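Local atomic coordinates of oxidoreductase (Listeria innocua, PDB entry 3E18), a protein that binds NAD in a Rossmann-fold domain and is probably a dehydrogenase of the GFO/IDH/MocA family, its substrate being unknown. Residues Lys141-Glu145 and Val241-Thr247; Gly257-Thr263 and Ala291-Leu297. The contacts are given in a common frame with arbitrary orientation. Residue numbers count along the deposited sequence, not the author numbering.

Interaction 1 (Lys141-Glu145 and Val241-Thr247)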
# COMPACT_ATOMS: atom_id res chain seq x y z
N LYS A 141 -1.10 1.10 23.85
CA LYS A 141 -0.60 -0.15 23.28
C LYS A 141 -1.68 -1.21 23.07
O LYS A 141 -1.45 -2.38 23.33
CB LYS A 141 0.59 -0.69 24.08
CG LYS A 141 1.81 0.22 24.07
CD LYS A 141 2.79 -0.18 25.17
CE LYS A 141 3.93 0.82 25.33
NZ LYS A 141 5.19 0.37 24.67
N THR A 142 -2.86 -0.78 22.60
CA THR A 142 -4.01 -1.66 22.40
C THR A 142 -3.71 -2.86 21.50
O THR A 142 -4.23 -3.96 21.72
CB THR A 142 -5.18 -0.86 21.80
OG1 THR A 142 -5.43 0.29 22.60
CG2 THR A 142 -6.45 -1.68 21.74
N ILE A 143 -2.90 -2.64 20.46
CA ILE A 143 -2.46 -3.74 19.61
C ILE A 143 -0.95 -3.94 19.78
O ILE A 143 -0.25 -4.29 18.83
CB ILE A 143 -2.88 -3.57 18.14
CG1 ILE A 143 -2.42 -2.22 17.56
CG2 ILE A 143 -4.39 -3.70 18.01
CD1 ILE A 143 -2.72 -2.05 16.07
N GLY A 144 -0.47 -3.73 21.00
CA GLY A 144 0.97 -3.76 21.29
C GLY A 144 1.62 -2.49 20.77
O GLY A 144 0.99 -1.43 20.72
N GLU A 145 2.88 -2.61 20.36
CA GLU A 145 3.62 -1.52 19.73
C GLU A 145 3.19 -1.37 18.28
O GLU A 145 3.44 -2.27 17.46
CB GLU A 145 5.13 -1.79 19.80
CG GLU A 145 5.63 -1.91 21.23
CD GLU A 145 7.15 -2.00 21.33
OE1 GLU A 145 7.78 -2.63 20.45
OE2 GLU A 145 7.70 -1.47 22.32
N VAL A 241 -4.08 -0.33 10.73
CA VAL A 241 -2.88 -0.19 11.57
C VAL A 241 -2.40 -1.54 12.09
O VAL A 241 -3.20 -2.40 12.39
CB VAL A 241 -3.11 0.82 12.75
CG1 VAL A 241 -3.28 2.27 12.22
CG2 VAL A 241 -4.32 0.43 13.61
N LYS A 242 -1.09 -1.71 12.22
CA LYS A 242 -0.53 -2.99 12.58
C LYS A 242 0.41 -2.81 13.75
O LYS A 242 1.18 -1.86 13.77
CB LYS A 242 0.28 -3.58 11.41
CG LYS A 242 -0.55 -3.99 10.20
CD LYS A 242 0.34 -4.60 9.10
CE LYS A 242 0.74 -6.03 9.43
NZ LYS A 242 1.90 -6.44 8.59
N GLY A 243 0.33 -3.73 14.70
CA GLY A 243 1.19 -3.72 15.87
C GLY A 243 1.68 -5.11 16.18
O GLY A 243 1.23 -6.08 15.57
N THR A 244 2.61 -5.21 17.13
CA THR A 244 3.17 -6.49 17.57
C THR A 244 2.13 -7.46 18.17
O THR A 244 2.36 -8.66 18.24
CB THR A 244 4.30 -6.27 18.58
OG1 THR A 244 3.80 -5.50 19.68
CG2 THR A 244 5.45 -5.53 17.94
N GLU A 245 0.98 -6.93 18.59
CA GLU A 245 -0.06 -7.71 19.24
C GLU A 245 -1.43 -7.39 18.66
O GLU A 245 -2.38 -7.18 19.40
CB GLU A 245 -0.07 -7.45 20.75
CG GLU A 245 1.27 -7.73 21.49
CD GLU A 245 1.62 -9.22 21.59
OE1 GLU A 245 0.75 -10.09 21.34
OE2 GLU A 245 2.79 -9.53 21.93
N GLY A 246 -1.54 -7.37 17.34
CA GLY A 246 -2.84 -7.17 16.72
C GLY A 246 -2.84 -6.22 15.55
O GLY A 246 -1.79 -5.67 15.18
N THR A 247 -4.03 -6.01 15.00
CA THR A 247 -4.26 -5.21 13.82
C THR A 247 -5.59 -4.50 14.08
O THR A 247 -6.48 -5.08 14.70
CB THR A 247 -4.35 -6.13 12.55
OG1 THR A 247 -3.15 -6.92 12.43
CG2 THR A 247 -4.51 -5.31 11.28
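A beta hairpin meets a helix-to-strand connection here, in the GFO/IDH/MocA C-terminal domain. Strands 239-243 and 246-250 are joined by a tight turn at Thr244 and Glu245, closed by Gly243 N to Gly246 O (2.9 Å). Facing it, Lys141 leaves helix 129-140 with positive phi and opens a type I turn to Gly144, fastened by Gly144 N to Lys141 O (2.9 Å), just ahead of strand 146-154. Three hydrogen bonds join the hairpin to Ile143 and Glu145. Ile143 O accepts from Glu245 N at 2.9 Å, Glu145 O accepts from Thr244 N at 3.1 Å, and Glu145 N donates to the hydroxyl of Thr244, so this side chain serves a backbone amide. Gly144, also at positive phi, packs so closely that a beta carbon would collide with Thr244 OG1 and Glu245 CG; one on Gly243 would strike Ile143 O. Two carbonyls, Thr142 O and Glu245 O, share the amine of Lys261 on the adjacent strand. Lys242 and Thr247 turn from the contact and bond to the second subunit, Lys242 NZ to Thr231 OG1 and Thr247 OG1 to Phe233 N of that chain. The apolar part belongs to Ile143, buried also against Met137 and Ile259; its CD1 lies 3.8 Å from Val241 CG2, while Ile143 CG2 reaches within 3.8 Å of Thr247 N.

Interaction 2 (Gly257-Thr263 and Ala291-Leu297)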
# COMPACT_ATOMS: atom_id res chain seq x y z
N GLY A 257 -15.54 -0.37 12.70
CA GLY A 257 -14.29 -1.11 12.61
C GLY A 257 -14.07 -1.97 13.82
O GLY A 257 -14.98 -2.14 14.65
N GLU A 258 -12.87 -2.53 13.94
CA GLU A 258 -12.62 -3.46 15.01
C GLU A 258 -11.15 -3.66 15.16
O GLU A 258 -10.35 -3.18 14.37
CB GLU A 258 -13.28 -4.82 14.73
CG GLU A 258 -12.76 -5.56 13.51
CD GLU A 258 -13.46 -6.90 13.29
OE1 GLU A 258 -14.67 -7.00 13.59
OE2 GLU A 258 -12.79 -7.85 12.83
N ILE A 259 -10.81 -4.43 16.17
CA ILE A 259 -9.45 -4.84 16.44
C ILE A 259 -9.44 -6.35 16.56
O ILE A 259 -10.37 -6.93 17.13
CB ILE A 259 -8.99 -4.20 17.74
CG1 ILE A 259 -8.76 -2.70 17.53
CG2 ILE A 259 -7.72 -4.86 18.26
CD1 ILE A 259 -8.89 -1.91 18.78
N VAL A 260 -8.42 -7.00 16.01
CA VAL A 260 -8.20 -8.43 16.17
C VAL A 260 -6.79 -8.65 16.75
O VAL A 260 -5.83 -8.11 16.25
CB VAL A 260 -8.43 -9.21 14.85
CG1 VAL A 260 -8.25 -10.71 15.06
CG2 VAL A 260 -9.87 -8.96 14.33
N LYS A 261 -6.70 -9.39 17.85
CA LYS A 261 -5.42 -9.61 18.53
C LYS A 261 -5.16 -11.10 18.67
O LYS A 261 -6.11 -11.87 18.78
CB LYS A 261 -5.49 -9.04 19.96
CG LYS A 261 -5.61 -7.51 20.08
CD LYS A 261 -5.85 -7.07 21.54
CE LYS A 261 -4.71 -7.49 22.48
NZ LYS A 261 -3.45 -6.81 22.13
N PRO A 262 -3.88 -11.52 18.71
CA PRO A 262 -3.55 -12.90 19.03
C PRO A 262 -3.78 -13.23 20.51
O PRO A 262 -3.68 -12.35 21.36
CB PRO A 262 -2.05 -12.98 18.73
CG PRO A 262 -1.55 -11.60 18.95
CD PRO A 262 -2.67 -10.70 18.48
N THR A 263 -4.09 -14.49 20.80
CA THR A 263 -4.12 -15.00 22.18
C THR A 263 -2.87 -15.82 22.43
O THR A 263 -2.12 -16.11 21.50
CB THR A 263 -5.31 -15.92 22.44
OG1 THR A 263 -5.10 -17.17 21.78
CG2 THR A 263 -6.61 -15.32 21.93
N ALA A 291 -7.23 -18.95 18.53
CA ALA A 291 -6.01 -18.17 18.28
C ALA A 291 -6.15 -16.64 18.40
O ALA A 291 -5.15 -15.94 18.55
CB ALA A 291 -5.43 -18.54 16.91
N THR A 292 -7.36 -16.12 18.28
CA THR A 292 -7.54 -14.67 18.27
C THR A 292 -8.69 -14.19 19.16
O THR A 292 -9.62 -14.95 19.48
CB THR A 292 -7.79 -14.10 16.84
OG1 THR A 292 -9.06 -14.53 16.35
CG2 THR A 292 -6.69 -14.50 15.85
N ASN A 293 -8.61 -12.92 19.54
CA ASN A 293 -9.72 -12.19 20.15
C ASN A 293 -10.15 -11.03 19.27
O ASN A 293 -9.31 -10.33 18.71
CB ASN A 293 -9.30 -11.62 21.50
CG ASN A 293 -9.20 -12.68 22.58
OD1 ASN A 293 -10.06 -13.55 22.70
ND2 ASN A 293 -8.13 -12.60 23.38
N THR A 294 -11.45 -10.80 19.16
CA THR A 294 -11.94 -9.64 18.43
C THR A 294 -12.54 -8.63 19.40
O THR A 294 -13.38 -8.97 20.23
CB THR A 294 -12.96 -10.05 17.38
OG1 THR A 294 -12.35 -10.98 16.49
CG2 THR A 294 -13.45 -8.85 16.60
N LEU A 295 -12.08 -7.38 19.28
CA LEU A 295 -12.45 -6.31 20.19
C LEU A 295 -13.07 -5.15 19.44
O LEU A 295 -12.81 -4.94 18.25
CB LEU A 295 -11.21 -5.79 20.93
CG LEU A 295 -10.42 -6.61 21.94
CD1 LEU A 295 -9.62 -7.75 21.32
CD2 LEU A 295 -9.46 -5.67 22.64
N SER A 296 -13.88 -4.37 20.15
CA SER A 296 -14.34 -3.08 19.66
C SER A 296 -13.17 -2.11 19.67
O SER A 296 -12.20 -2.32 20.41
CB SER A 296 -15.47 -2.54 20.53
OG SER A 296 -16.69 -3.21 20.24
N LEU A 297 -13.25 -1.09 18.82
CA LEU A 297 -12.36 0.06 18.88
C LEU A 297 -12.53 0.78 20.21
O LEU A 297 -13.66 0.90 20.69
CB LEU A 297 -12.66 1.04 17.72
CG LEU A 297 -12.41 0.51 16.30
CD1 LEU A 297 -13.02 1.41 15.25
CD2 LEU A 297 -10.92 0.36 16.07
O HOH W 1 -15.52 -1.12 17.12
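An antiparallel ladder pairs strand 292-295, outermost within this chain, with strand 257-262 in the large mixed sheet of the C-terminal part; the two strand axes approach to 4.6 Å. Ala291 begins the pairing, its O accepting from Thr263 N at 2.9 Å, while the Thr263 hydroxyl bonds to Glu290 O. Thr292 stands in a non-hydrogen-bonded pair with Pro262, which has no amide hydrogen to give. Here the CA atoms are 4.4 Å apart, and both residues pack on Phe233 of the second subunit. Asn293 pairs with Lys261 through two hydrogen bonds, Asn293 N to Lys261 O (2.8 Å) and Lys261 N to Asn293 O (2.9 Å). Thr294 is set across from Val260 on the other face, OG1 lying 3.9 Å from Val260 CG2, and its CA makes a CA-H...O contact of 3.4 Å with Ile259 O. Leu295 repeats the two-bond pattern with Ile259: Leu295 N to Ile259 O at 2.8 Å, Ile259 N to Leu295 O at 2.9 Å. Leu295 CD1 rests 3.8 Å from Lys261 CD, and the Lys261 amine reaches Glu245 O and Thr142 O. Beyond Ser296, Leu297 sets CD2 4.0 Å from Ile259 CG1, and direct backbone bonding gives way to a water that accepts from Leu297 N (2.8 Å) and donates to Gly257 O (2.7 Å).

Interactions 1 and 2 adjoin in one mixed sheet, their centres about 10 Å apart: the second strand of the hairpin in interaction 1, 246-250, neighbours strand 257-262 in interaction 2. Both are partly buried and both touch the second subunit. Regular, paired backbone bonds build interaction 2 at the sheet margin, whereas interaction 1 joins a hairpin turn to a helix-to-strand connection with fewer bonds, one to a hydroxyl, and has a glycine in each nearest CA pair. Ile143 and Ile259, each buried, supply the shared apolar part, Ile143 CG2 to Ile259 CG2 being 3.5 Å. Lys261 NZ crosses between them, 3.0 Å from both Glu245 O and Thr142 O, in probable hydrogen bonds.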